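MRNA-capping enzyme subunit alpha (Saccharomyces cerevisiae, PDB 3KYH) catalyses the second step of mRNA capping, transferring GMP from GTP to the 5'-diphosphate end of RNA through a covalent enzyme-GMP intermediate. Local coordinates at residues 27-32 / 100-105; 33-38 / 155-160; 331-336 / 362-367. All coordinates share one frame; numbering follows the deposited sequence.

Contact 1: residues 27-32 / 100-105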
loop_
_atom_site.group_PDB
_atom_site.type_symbol
_atom_site.label_atom_id
_atom_site.label_comp_id
_atom_site.label_asym_id
_atom_site.label_seq_id
_atom_site.Cartn_x
_atom_site.Cartn_y
_atom_site.Cartn_z
ATOM N N ASP C 27 -8.741 20.172 -33.013
ATOM C CA ASP C 27 -9.629 20.808 -33.979
ATOM C C ASP C 27 -8.876 21.529 -35.101
ATOM O O ASP C 27 -9.206 21.390 -36.287
ATOM C CB ASP C 27 -10.532 21.817 -33.249
ATOM C CG ASP C 27 -11.637 21.157 -32.421
ATOM O OD1 ASP C 27 -12.657 21.852 -32.156
ATOM O OD2 ASP C 27 -11.496 19.963 -32.044
ATOM N N LEU C 28 -7.878 22.315 -34.712
ATOM C CA LEU C 28 -7.115 23.100 -35.658
ATOM C C LEU C 28 -6.174 22.177 -36.414
ATOM O O LEU C 28 -6.053 22.272 -37.638
ATOM C CB LEU C 28 -6.374 24.214 -34.922
ATOM C CG LEU C 28 -7.283 25.400 -34.578
ATOM C CD1 LEU C 28 -7.881 25.322 -33.183
ATOM C CD2 LEU C 28 -6.532 26.699 -34.730
ATOM N N LYS C 29 -5.560 21.246 -35.676
ATOM C CA LYS C 29 -4.718 20.189 -36.259
ATOM C C LYS C 29 -5.447 19.534 -37.453
ATOM O O LYS C 29 -4.831 19.339 -38.503
ATOM C CB LYS C 29 -4.203 19.177 -35.198
ATOM C CG LYS C 29 -3.078 19.713 -34.260
ATOM C CD LYS C 29 -2.182 18.633 -33.578
ATOM C CE LYS C 29 -0.803 19.208 -33.130
ATOM N NZ LYS C 29 0.314 18.289 -32.603
ATOM N N MET C 30 -6.763 19.325 -37.323
ATOM C CA MET C 30 -7.619 18.805 -38.406
ATOM C C MET C 30 -7.735 19.761 -39.595
ATOM O O MET C 30 -7.330 19.401 -40.698
ATOM C CB MET C 30 -8.996 18.369 -37.889
ATOM C CG MET C 30 -8.946 17.117 -37.016
ATOM S SD MET C 30 -10.103 17.109 -35.625
ATOM C CE MET C 30 -9.403 15.808 -34.603
ATOM N N MET C 31 -8.216 20.983 -39.364
ATOM C CA MET C 31 -8.232 22.044 -40.389
ATOM C C MET C 31 -6.922 22.099 -41.211
ATOM O O MET C 31 -6.961 22.200 -42.451
ATOM C CB MET C 31 -8.519 23.422 -39.762
ATOM C CG MET C 31 -9.749 23.500 -38.837
ATOM S SD MET C 31 -10.098 25.124 -38.097
ATOM C CE MET C 31 -10.334 26.074 -39.611
ATOM N N VAL C 32 -5.787 21.990 -40.507
ATOM C CA VAL C 32 -4.443 22.049 -41.090
ATOM C C VAL C 32 -4.129 20.843 -41.974
ATOM O O VAL C 32 -3.422 20.992 -42.977
ATOM C CB VAL C 32 -3.322 22.220 -40.016
ATOM C CG1 VAL C 32 -1.976 22.534 -40.664
ATOM C CG2 VAL C 32 -3.625 23.357 -39.047
ATOM N N ASN C 100 4.494 20.159 -31.963
ATOM C CA ASN C 100 3.270 20.769 -32.518
ATOM C C ASN C 100 2.268 21.253 -31.469
ATOM O O ASN C 100 1.358 20.513 -31.051
ATOM C CB ASN C 100 2.587 19.846 -33.530
ATOM C CG ASN C 100 2.892 20.222 -34.953
ATOM O OD1 ASN C 100 2.019 20.695 -35.696
ATOM N ND2 ASN C 100 4.148 20.045 -35.338
ATOM N N ASN C 101 2.480 22.492 -31.033
ATOM C CA ASN C 101 1.721 23.088 -29.941
ATOM C C ASN C 101 1.297 24.498 -30.357
ATOM O O ASN C 101 2.090 25.212 -30.982
ATOM C CB ASN C 101 2.564 23.094 -28.665
ATOM C CG ASN C 101 3.493 21.872 -28.561
ATOM O OD1 ASN C 101 3.039 20.716 -28.517
ATOM N ND2 ASN C 101 4.804 22.134 -28.515
ATOM N N TYR C 102 0.059 24.885 -30.027
ATOM C CA TYR C 102 -0.612 26.027 -30.667
ATOM C C TYR C 102 -0.857 27.268 -29.794
ATOM O O TYR C 102 -1.638 27.231 -28.832
ATOM C CB TYR C 102 -1.933 25.550 -31.291
ATOM C CG TYR C 102 -1.823 24.833 -32.627
ATOM C CD1 TYR C 102 -0.858 23.837 -32.849
ATOM C CD2 TYR C 102 -2.728 25.122 -33.661
ATOM C CE1 TYR C 102 -0.792 23.179 -34.048
ATOM C CE2 TYR C 102 -2.674 24.444 -34.877
ATOM C CZ TYR C 102 -1.701 23.482 -35.060
ATOM O OH TYR C 102 -1.613 22.827 -36.272
ATOM N N TYR C 103 -0.266 28.397 -30.191
ATOM C CA TYR C 103 -0.346 29.621 -29.386
ATOM C C TYR C 103 -1.393 30.637 -29.880
ATOM O O TYR C 103 -1.717 30.638 -31.069
ATOM C CB TYR C 103 1.066 30.185 -29.116
ATOM C CG TYR C 103 1.952 29.215 -28.322
ATOM C CD1 TYR C 103 2.892 28.390 -28.952
ATOM C CD2 TYR C 103 1.816 29.098 -26.937
ATOM C CE1 TYR C 103 3.685 27.490 -28.206
ATOM C CE2 TYR C 103 2.575 28.200 -26.187
ATOM C CZ TYR C 103 3.512 27.408 -26.821
ATOM O OH TYR C 103 4.242 26.533 -26.050
ATOM N N LEU C 104 -1.983 31.424 -28.969
ATOM C CA LEU C 104 -3.072 32.365 -29.323
ATOM C C LEU C 104 -2.826 33.839 -29.017
ATOM O O LEU C 104 -3.198 34.368 -27.964
ATOM C CB LEU C 104 -4.448 31.930 -28.780
ATOM C CG LEU C 104 -5.690 32.261 -29.646
ATOM C CD1 LEU C 104 -6.750 31.215 -29.401
ATOM C CD2 LEU C 104 -6.355 33.653 -29.556
ATOM N N VAL C 105 -2.274 34.513 -30.017
ATOM C CA VAL C 105 -1.984 35.941 -29.947
ATOM C C VAL C 105 -3.265 36.781 -30.072
ATOM O O VAL C 105 -4.309 36.281 -30.511
ATOM C CB VAL C 105 -0.951 36.336 -31.019
ATOM C CG1 VAL C 105 0.029 37.324 -30.419
ATOM C CG2 VAL C 105 -0.159 35.114 -31.487
#
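Lys29 and Asn100 carry the polar part of this contact. The ammonium group of Lys29 donates a hydrogen bond from NZ to the backbone O of Asn100, at 2.9 Å. The nitrogen approaches at a C=O...N angle of 123°. It is tilted 21° out of the carbonyl plane. The lysine chain is extended beyond CG, and NZ ends at the loop just before strand 102-105.

The apolar part centres on Tyr102. Its CB points toward the helix, and its ring meets three helix side chains. Leu28 CB lies 3.7 Å from Tyr102 CE2 and approaches the ring obliquely. Val32 comes from one turn further along the helix. It meets Tyr102 tip to tip, with CG2 3.5 Å from OH, at the ring edge and near its plane. The methylenes of Lys29 add to this packing. Lys29 CG is 4.0 Å from Tyr102 OH, and CE approaches the ring obliquely near CE1.

The wider setting is the catalytic domain. Segment 27-32 of helix 23-35 crosses strand 102-105 at 99°. Leu28 also packs on Phe94 and Phe81, and Val32 on Phe81. Tyr102 also touches Ile96. The helix thus lies against the sheet that contains strands 76-84, 91-96 and 102-105.

Lys29 plays two parts here. Its methylenes line the buried Tyr102, while its charged end pairs with a backbone carbonyl. Because the acceptor is a backbone atom, this bond needs no partner side chain on the strand side.

Contact 2: residues 33-38 / 155-160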
loop_
_atom_site.group_PDB
_atom_site.type_symbol
_atom_site.label_atom_id
_atom_site.label_comp_id
_atom_site.label_asym_id
_atom_site.label_seq_id
_atom_site.Cartn_x
_atom_site.Cartn_y
_atom_site.Cartn_z
ATOM N N CYS C 33 -4.640 19.663 -41.609
ATOM C CA CYS C 33 -4.383 18.429 -42.369
ATOM C C CYS C 33 -4.786 18.612 -43.823
ATOM O O CYS C 33 -3.992 18.366 -44.742
ATOM C CB CYS C 33 -5.205 17.255 -41.834
ATOM S SG CYS C 33 -5.144 16.919 -40.081
ATOM N N LYS C 34 -6.026 19.076 -43.989
ATOM C CA LYS C 34 -6.690 19.194 -45.276
ATOM C C LYS C 34 -6.107 20.335 -46.095
ATOM O O LYS C 34 -5.869 20.162 -47.294
ATOM C CB LYS C 34 -8.208 19.346 -45.093
ATOM C CG LYS C 34 -8.920 18.119 -44.487
ATOM C CD LYS C 34 -9.340 17.084 -45.545
ATOM C CE LYS C 34 -9.194 15.643 -45.039
ATOM N NZ LYS C 34 -7.764 15.311 -44.733
ATOM N N LEU C 35 -5.825 21.456 -45.426
ATOM C CA LEU C 35 -5.297 22.672 -46.058
ATOM C C LEU C 35 -4.016 22.446 -46.873
ATOM O O LEU C 35 -3.704 23.231 -47.777
ATOM C CB LEU C 35 -5.086 23.781 -45.019
ATOM C CG LEU C 35 -5.420 25.261 -45.293
ATOM C CD1 LEU C 35 -5.113 26.113 -44.060
ATOM C CD2 LEU C 35 -4.748 25.885 -46.521
ATOM N N LEU C 36 -3.291 21.371 -46.566
ATOM C CA LEU C 36 -2.108 20.986 -47.335
ATOM C C LEU C 36 -2.205 19.537 -47.827
ATOM O O LEU C 36 -1.194 18.918 -48.168
ATOM C CB LEU C 36 -0.831 21.210 -46.512
ATOM C CG LEU C 36 -0.543 22.583 -45.892
ATOM C CD1 LEU C 36 0.374 22.451 -44.657
ATOM C CD2 LEU C 36 -0.003 23.588 -46.922
ATOM N N ASN C 37 -3.430 19.017 -47.883
ATOM C CA ASN C 37 -3.734 17.660 -48.380
ATOM C C ASN C 37 -2.843 16.503 -47.878
ATOM O O ASN C 37 -2.305 15.709 -48.666
ATOM C CB ASN C 37 -4.048 17.621 -49.907
ATOM C CG ASN C 37 -2.951 18.252 -50.788
ATOM O OD1 ASN C 37 -1.815 17.765 -50.862
ATOM N ND2 ASN C 37 -3.321 19.320 -51.499
ATOM N N SER C 38 -2.699 16.452 -46.551
ATOM C CA SER C 38 -2.042 15.363 -45.812
ATOM C C SER C 38 -2.251 15.554 -44.312
ATOM O O SER C 38 -1.966 16.634 -43.787
ATOM C CB SER C 38 -0.549 15.251 -46.119
ATOM O OG SER C 38 -0.090 13.963 -45.748
ATOM N N CYS C 155 6.287 30.421 -47.166
ATOM C CA CYS C 155 4.857 30.342 -46.922
ATOM C C CYS C 155 4.344 29.232 -47.824
ATOM O O CYS C 155 4.717 29.170 -49.010
ATOM C CB CYS C 155 4.202 31.667 -47.324
ATOM S SG CYS C 155 2.534 31.991 -46.692
ATOM N N LEU C 156 3.486 28.377 -47.265
ATOM C CA LEU C 156 2.950 27.223 -47.981
ATOM C C LEU C 156 1.425 27.167 -48.073
ATOM O O LEU C 156 0.858 26.190 -48.592
ATOM C CB LEU C 156 3.526 25.907 -47.440
ATOM C CG LEU C 156 3.675 25.510 -45.965
ATOM C CD1 LEU C 156 2.611 26.055 -45.038
ATOM C CD2 LEU C 156 3.626 24.012 -45.895
ATOM N N ALA C 157 0.772 28.205 -47.547
ATOM C CA ALA C 157 -0.671 28.413 -47.725
ATOM C C ALA C 157 -1.008 29.892 -47.770
ATOM O O ALA C 157 -0.616 30.656 -46.893
ATOM C CB ALA C 157 -1.484 27.717 -46.640
ATOM N N ILE C 158 -1.692 30.294 -48.837
ATOM C CA ILE C 158 -2.279 31.626 -48.913
ATOM C C ILE C 158 -3.734 31.536 -49.365
ATOM O O ILE C 158 -4.060 30.845 -50.346
ATOM C CB ILE C 158 -1.428 32.662 -49.716
ATOM C CG1 ILE C 158 -1.701 34.067 -49.184
ATOM C CG2 ILE C 158 -1.646 32.607 -51.246
ATOM C CD1 ILE C 158 -0.707 34.534 -48.139
ATOM N N ASN C 159 -4.587 32.189 -48.576
ATOM C CA ASN C 159 -6.028 32.241 -48.784
ATOM C C ASN C 159 -6.646 30.951 -49.321
ATOM O O ASN C 159 -6.980 30.849 -50.507
ATOM C CB ASN C 159 -6.408 33.510 -49.538
ATOM C CG ASN C 159 -6.367 34.739 -48.642
ATOM O OD1 ASN C 159 -6.607 34.653 -47.425
ATOM N ND2 ASN C 159 -6.076 35.890 -49.240
ATOM N N GLY C 160 -6.652 29.953 -48.428
ATOM C CA GLY C 160 -7.120 28.583 -48.652
ATOM C C GLY C 160 -6.330 27.764 -49.657
ATOM O O GLY C 160 -6.360 26.535 -49.616
#
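Leu35 and Leu36 sit at the C-terminal end of helix 23-35 and pack on a classic beta bulge in strand 154-158. The helix ends in a Schellman motif. Ser38 N bonds to Cys33 O at 2.9 Å, and Asn37 N bonds to Lys34 O at 2.8 Å. Asn37 is the C-prime residue and has positive phi. At the bulge, Leu156 and Ala157 both face Leu130 of strand 129-139. The chain turns a corner at Leu156.

Leu36 meets mainly Leu156, and Leu35 meets Ala157 and Gly160. Ala157 CB lies near both leucines. Leu36 CB points toward the strand. The side chains of Leu36 and Leu156 cross at about a right angle. Leu156 CD2 lies 3.8 Å from both Leu36 CD1 and Leu36 CD2. The branches meet methyl to methyl, and Leu36 CD2 also lies close to the backbone oxygen of Leu156. In Leu36, CG is anti to the carbonyl carbon (chi1 -54°), which places the branch point on the side of the backbone N.

Nearby residues extend this apolar patch. Leu36 also touches Thr164, and both Leu156 and Ala157 pack on Leu130. The contact therefore joins the end of the helix to a sheet of the catalytic domain. It is apolar, and the two segments are held by packing alone.

Leu35 reaches the second bulge residue, Ala157, and Gly160 in the turn after the strand. Gly160 has positive phi and takes part through its backbone. A single methyl of Leu35 serves both neighbours: CD2 lies 3.7 Å from Ala157 CB and 3.5 Å from Gly160 O.

Contact 3: residues 331-336 / 362-367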
loop_
_atom_site.group_PDB
_atom_site.type_symbol
_atom_site.label_atom_id
_atom_site.label_comp_id
_atom_site.label_asym_id
_atom_site.label_seq_id
_atom_site.Cartn_x
_atom_site.Cartn_y
_atom_site.Cartn_z
ATOM N N GLU C 331 44.043 12.251 -27.634
ATOM C CA GLU C 331 44.859 13.097 -26.772
ATOM C C GLU C 331 44.490 14.563 -27.054
ATOM O O GLU C 331 44.218 14.941 -28.211
ATOM C CB GLU C 331 46.351 12.817 -27.021
ATOM C CG GLU C 331 47.015 11.600 -26.270
ATOM C CD GLU C 331 46.153 10.334 -26.088
ATOM O OE1 GLU C 331 46.568 9.238 -26.523
ATOM O OE2 GLU C 331 45.087 10.417 -25.447
ATOM N N LEU C 332 44.391 15.354 -25.985
ATOM C CA LEU C 332 43.996 16.756 -26.107
ATOM C C LEU C 332 45.151 17.599 -26.643
ATOM O O LEU C 332 45.733 17.228 -27.653
ATOM C CB LEU C 332 43.406 17.290 -24.794
ATOM C CG LEU C 332 42.609 18.609 -24.827
ATOM C CD1 LEU C 332 41.191 18.377 -25.349
ATOM C CD2 LEU C 332 42.573 19.296 -23.452
ATOM N N SER C 333 45.480 18.713 -25.992
ATOM C CA SER C 333 46.545 19.643 -26.421
ATOM C C SER C 333 46.574 20.906 -25.563
ATOM O O SER C 333 45.745 21.820 -25.701
ATOM C CB SER C 333 46.494 20.016 -27.921
ATOM O OG SER C 333 45.193 20.411 -28.334
ATOM N N VAL C 334 47.549 20.930 -24.665
ATOM C CA VAL C 334 47.702 22.046 -23.750
ATOM C C VAL C 334 49.034 22.748 -24.021
ATOM O O VAL C 334 50.102 22.218 -23.697
ATOM C CB VAL C 334 47.460 21.600 -22.280
ATOM C CG1 VAL C 334 47.916 22.653 -21.278
ATOM C CG2 VAL C 334 45.975 21.310 -22.086
ATOM N N SER C 335 48.923 23.910 -24.671
ATOM C CA SER C 335 50.052 24.786 -25.009
ATOM C C SER C 335 50.725 25.398 -23.766
ATOM O O SER C 335 50.230 25.236 -22.641
ATOM C CB SER C 335 49.635 25.840 -26.065
ATOM O OG SER C 335 48.912 26.956 -25.543
ATOM N N ASP C 336 51.854 26.081 -23.970
ATOM C CA ASP C 336 52.704 26.544 -22.855
ATOM C C ASP C 336 52.287 27.792 -22.056
ATOM O O ASP C 336 52.870 28.071 -20.993
ATOM C CB ASP C 336 54.181 26.616 -23.271
ATOM C CG ASP C 336 54.998 25.424 -22.774
ATOM O OD1 ASP C 336 56.236 25.443 -22.980
ATOM O OD2 ASP C 336 54.421 24.486 -22.167
ATOM N N THR C 362 44.746 22.451 -37.520
ATOM C CA THR C 362 45.760 21.572 -36.902
ATOM C C THR C 362 45.407 20.067 -36.864
ATOM O O THR C 362 46.307 19.207 -36.823
ATOM C CB THR C 362 46.136 22.032 -35.462
ATOM O OG1 THR C 362 44.940 22.269 -34.704
ATOM C CG2 THR C 362 47.010 23.285 -35.470
ATOM N N GLY C 363 44.111 19.757 -36.842
ATOM C CA GLY C 363 43.657 18.370 -36.794
ATOM C C GLY C 363 43.414 17.850 -35.388
ATOM O O GLY C 363 42.698 16.858 -35.198
ATOM N N ALA C 364 44.035 18.507 -34.409
ATOM C CA ALA C 364 43.815 18.235 -32.991
ATOM C C ALA C 364 42.629 19.072 -32.534
ATOM O O ALA C 364 42.044 19.800 -33.338
ATOM C CB ALA C 364 45.069 18.590 -32.182
ATOM N N TRP C 365 42.311 19.002 -31.241
ATOM C CA TRP C 365 41.185 19.743 -30.685
ATOM C C TRP C 365 41.349 20.518 -29.375
ATOM O O TRP C 365 41.253 19.933 -28.294
ATOM C CB TRP C 365 39.901 18.897 -30.647
ATOM C CG TRP C 365 39.975 17.411 -30.411
ATOM C CD1 TRP C 365 40.945 16.714 -29.759
ATOM C CD2 TRP C 365 38.957 16.460 -30.758
ATOM N NE1 TRP C 365 40.620 15.373 -29.728
ATOM C CE2 TRP C 365 39.391 15.196 -30.304
ATOM C CE3 TRP C 365 37.725 16.557 -31.431
ATOM C CZ2 TRP C 365 38.648 14.024 -30.510
ATOM C CZ3 TRP C 365 36.965 15.398 -31.605
ATOM C CH2 TRP C 365 37.435 14.142 -31.155
ATOM N N GLU C 366 41.531 21.838 -29.503
ATOM C CA GLU C 366 41.481 22.787 -28.370
ATOM C C GLU C 366 40.080 22.936 -27.793
ATOM O O GLU C 366 39.099 23.135 -28.533
ATOM C CB GLU C 366 41.941 24.200 -28.743
ATOM C CG GLU C 366 43.344 24.326 -29.263
ATOM C CD GLU C 366 43.377 24.283 -30.760
ATOM O OE1 GLU C 366 43.270 23.167 -31.306
ATOM O OE2 GLU C 366 43.500 25.364 -31.378
ATOM N N MET C 367 40.045 22.906 -26.461
ATOM C CA MET C 367 38.843 23.089 -25.635
ATOM C C MET C 367 38.565 24.562 -25.278
ATOM O O MET C 367 39.488 25.390 -25.230
ATOM C CB MET C 367 38.971 22.232 -24.373
ATOM C CG MET C 367 40.060 22.678 -23.408
ATOM S SD MET C 367 39.294 23.331 -21.923
ATOM C CE MET C 367 40.721 24.016 -21.088
#
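Leu332 meets Met367 and the backbone of Trp365 in a surface contact between two loops. The apolar part is small. Leu332 CD2 lies 4.2 Å from Met367 CG. Both side chains also touch Cys356 of strand 352-356.

The second group of contacts involves backbone oxygens. CG of Leu332 is anti to the backbone N (chi1 -164°). From there CD1 goes to Trp365 O, at 3.3 Å, and CD2 to Met367. In the other direction, the indole of Trp365 turns its edge to the backbone of Glu331. Glu331 O lies in the ring plane, 3.9 Å from Trp365 NE1. This is proximity and not a hydrogen bond. The indole also stacks edge-to-face with Phe260 of strand 259-263.

Ser333 makes the looser contacts. Its CB points toward the second loop. OG lies 4.0 Å from Trp365 O, too far for a hydrogen bond and only a loose approach. OG is also 4.3 Å from Ala364 CB. The carboxylate of Glu331 is engaged elsewhere, in a salt bridge with Lys328.

The two loops adjoin strands 326-331 and 367-370, the third and fifth strands of the C-terminal domain. These are the outer strands of a five-stranded antiparallel sheet with order 3-2-1-4-5. Helix 339-344 lies between the third and fourth strands. This topology fits the OB fold assigned to the domain, in which the third and fifth strands come together to close the barrel.

Contacts 1 and 2 are buried, and contact 3 is at the surface. The first two share helix 23-35 and reach the same mixed sheet of the catalytic domain. Their centres are 13 Å apart. Contact 1 uses the body of the helix, and contact 2 its C-terminal end. Contact 1 adds a lysine-to-carbonyl hydrogen bond to aromatic packing, whereas contact 2 is aliphatic, with methyls also on backbone oxygens. Contact 3 belongs to the C-terminal OB domain, on the opposite side of the chain's centre. Its centre is about 49 Å from that of contact 1 and 51 Å from that of contact 2. It joins loops and relies on sparse van der Waals contacts, many to backbone atoms.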